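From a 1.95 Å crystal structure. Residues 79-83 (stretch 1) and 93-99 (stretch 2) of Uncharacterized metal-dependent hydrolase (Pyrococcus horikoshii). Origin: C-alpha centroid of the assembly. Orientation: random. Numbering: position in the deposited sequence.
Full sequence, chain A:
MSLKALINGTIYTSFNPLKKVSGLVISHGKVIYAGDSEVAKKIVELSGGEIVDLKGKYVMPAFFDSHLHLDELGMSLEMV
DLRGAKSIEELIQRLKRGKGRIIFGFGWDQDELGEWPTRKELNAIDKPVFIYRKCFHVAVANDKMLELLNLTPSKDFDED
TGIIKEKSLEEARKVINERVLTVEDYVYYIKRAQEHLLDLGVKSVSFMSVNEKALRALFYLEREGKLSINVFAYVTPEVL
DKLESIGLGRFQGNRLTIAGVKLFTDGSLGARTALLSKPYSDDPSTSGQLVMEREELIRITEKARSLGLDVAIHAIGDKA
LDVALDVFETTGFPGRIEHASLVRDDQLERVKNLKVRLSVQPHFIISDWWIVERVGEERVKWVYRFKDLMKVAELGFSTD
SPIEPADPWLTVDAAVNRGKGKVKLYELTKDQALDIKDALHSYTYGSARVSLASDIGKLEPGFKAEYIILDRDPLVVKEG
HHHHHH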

# COMPACT_ATOMS: atom_id res chain seq x y z
N MET A 79 -25.68 -15.85 8.28
CA MET A 79 -27.11 -15.53 8.39
C MET A 79 -27.95 -16.77 8.65
O MET A 79 -27.57 -17.88 8.27
CB MET A 79 -27.60 -14.85 7.10
CG MET A 79 -27.55 -13.35 7.09
SD MET A 79 -28.22 -12.68 5.56
CE MET A 79 -28.39 -10.96 5.98
N VAL A 80 -29.10 -16.57 9.28
CA VAL A 80 -30.11 -17.61 9.43
C VAL A 80 -30.90 -17.75 8.12
O VAL A 80 -31.47 -16.77 7.61
CB VAL A 80 -31.07 -17.34 10.62
CG1 VAL A 80 -32.07 -18.49 10.79
CG2 VAL A 80 -30.28 -17.17 11.91
N ASP A 81 -30.92 -18.97 7.59
CA ASP A 81 -31.63 -19.27 6.35
C ASP A 81 -33.10 -19.59 6.67
O ASP A 81 -33.41 -20.61 7.28
CB ASP A 81 -30.94 -20.46 5.66
CG ASP A 81 -31.45 -20.70 4.24
OD1 ASP A 81 -32.44 -20.07 3.81
OD2 ASP A 81 -30.84 -21.54 3.55
N LEU A 82 -34.00 -18.70 6.22
CA LEU A 82 -35.43 -18.84 6.47
C LEU A 82 -36.21 -19.31 5.25
O LEU A 82 -37.45 -19.33 5.27
CB LEU A 82 -36.02 -17.51 6.99
CG LEU A 82 -35.35 -16.86 8.20
CD1 LEU A 82 -35.89 -15.44 8.39
CD2 LEU A 82 -35.55 -17.69 9.47
N ARG A 83 -35.50 -19.68 4.19
CA ARG A 83 -36.15 -20.20 2.98
C ARG A 83 -36.85 -21.50 3.31
O ARG A 83 -36.30 -22.36 4.00
CB ARG A 83 -35.12 -20.43 1.87
CG ARG A 83 -34.55 -19.16 1.28
CD ARG A 83 -33.50 -19.48 0.24
NE ARG A 83 -32.37 -20.19 0.84
CZ ARG A 83 -31.28 -20.55 0.17
NH1 ARG A 83 -31.17 -20.27 -1.12
NH2 ARG A 83 -30.30 -21.18 0.79
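Stretch 2 93-99: QRLKRGK

A single guanidinium nitrogen ties the helix of stretch 2 to the backbone of stretch 1: NH1 of Arg-94 donates to two carbonyl oxygens, Asp-81 O at 3.0 Å and Arg-83 O at 2.9 Å. Both acceptors lie at the edge of the guanidinium, near its plane, where the N-H bonds point, and the N-H...O angles of 155° and 153° are favorable. Arginine suits this place because its terminal nitrogen carries two hydrogens, one for each carbonyl, at the end of a chain long enough to run from the helix past Leu-82; chi2 and chi3 are both t. NE and NH2 are satisfied elsewhere in the structure.

Stretch 1 is extended at Val-80 and Asp-81, then turns at Leu-82, whose phi/psi of -104/7 leaves the strand region. Asp-81 braces this turn: its OD1 accepts from Arg-83 N at 3.1 Å, and its OD2 forms a salt bridge with Arg-83 NH2 at 2.8 Å.

Stretch 2 enters as helix and leaves in an extended conformation at Gly-98 and Lys-99. The two stretches run in opposing senses, so that Arg-94 reaches the end of stretch 1 while Gly-98 lies beside Val-80, their CA atoms 6.1 Å apart. Val-80 points toward stretch 2, and its compact, branched side chain fits closely against the helix: CG1 lies 3.5 Å from Arg-94 O, and CB is 3.8 Å from Leu-95 CD2. The other methyl of Val-80, CG2, is 3.9 Å from Gly-98 CA. Glycine permits this approach, since an ideal CB on Gly-98 would fall 2.9 Å from Val-80 CG2, a clash.

Leu-82 and Leu-95 are buried; both leave their backbones sideways, yet their ends come nearer and pack together, branched apolar side chains suited to a buried place, Leu-82 CD2 lying 4.1 Å from Leu-95 CG.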

# COMPACT_ATOMS: atom_id res chain seq x y z
N GLN A 93 -38.08 -20.52 15.63
CA GLN A 93 -37.22 -21.64 16.02
C GLN A 93 -35.84 -21.54 15.35
O GLN A 93 -34.81 -21.73 16.02
CB GLN A 93 -37.91 -22.97 15.70
CG GLN A 93 -37.35 -24.17 16.46
CD GLN A 93 -38.06 -25.48 16.11
OE1 GLN A 93 -37.91 -26.48 16.81
NE2 GLN A 93 -38.83 -25.48 15.02
N ARG A 94 -35.83 -21.22 14.06
CA ARG A 94 -34.59 -21.03 13.29
C ARG A 94 -33.77 -19.85 13.80
O ARG A 94 -32.54 -19.96 13.98
CB ARG A 94 -34.88 -20.85 11.80
CG ARG A 94 -35.42 -22.10 11.11
CD ARG A 94 -35.57 -21.90 9.61
NE ARG A 94 -36.34 -22.97 9.00
CZ ARG A 94 -36.38 -23.24 7.70
NH1 ARG A 94 -35.67 -22.51 6.84
NH2 ARG A 94 -37.12 -24.24 7.26
N LEU A 95 -34.44 -18.74 14.06
CA LEU A 95 -33.77 -17.54 14.55
C LEU A 95 -33.17 -17.71 15.96
O LEU A 95 -32.12 -17.13 16.26
CB LEU A 95 -34.70 -16.33 14.49
CG LEU A 95 -35.05 -15.88 13.08
CD1 LEU A 95 -36.18 -14.88 13.12
CD2 LEU A 95 -33.83 -15.31 12.33
N LYS A 96 -33.82 -18.52 16.79
CA LYS A 96 -33.32 -18.84 18.13
C LYS A 96 -32.03 -19.67 18.12
O LYS A 96 -31.26 -19.64 19.08
CB LYS A 96 -34.40 -19.51 18.98
CG LYS A 96 -35.42 -18.54 19.54
CD LYS A 96 -36.28 -19.19 20.62
CE LYS A 96 -37.23 -18.17 21.24
NZ LYS A 96 -38.03 -18.77 22.35
N ARG A 97 -31.79 -20.41 17.03
CA ARG A 97 -30.56 -21.18 16.87
C ARG A 97 -29.39 -20.33 16.34
O ARG A 97 -28.24 -20.77 16.37
CB ARG A 97 -30.77 -22.37 15.93
CG ARG A 97 -31.68 -23.46 16.47
CD ARG A 97 -32.00 -24.44 15.35
NE ARG A 97 -33.18 -25.26 15.64
CZ ARG A 97 -34.00 -25.75 14.71
NH1 ARG A 97 -35.05 -26.47 15.07
NH2 ARG A 97 -33.78 -25.50 13.42
N GLY A 98 -29.70 -19.12 15.85
CA GLY A 98 -28.68 -18.22 15.31
C GLY A 98 -27.70 -17.71 16.35
O GLY A 98 -28.07 -17.45 17.50
N LYS A 99 -26.44 -17.59 15.95
CA LYS A 99 -25.37 -17.12 16.84
C LYS A 99 -24.96 -15.67 16.56
O LYS A 99 -25.09 -15.19 15.43
CB LYS A 99 -24.15 -18.04 16.77
CG LYS A 99 -24.24 -19.30 17.63
CD LYS A 99 -24.63 -20.54 16.82
CE LYS A 99 -23.40 -21.20 16.20
NZ LYS A 99 -23.73 -22.50 15.55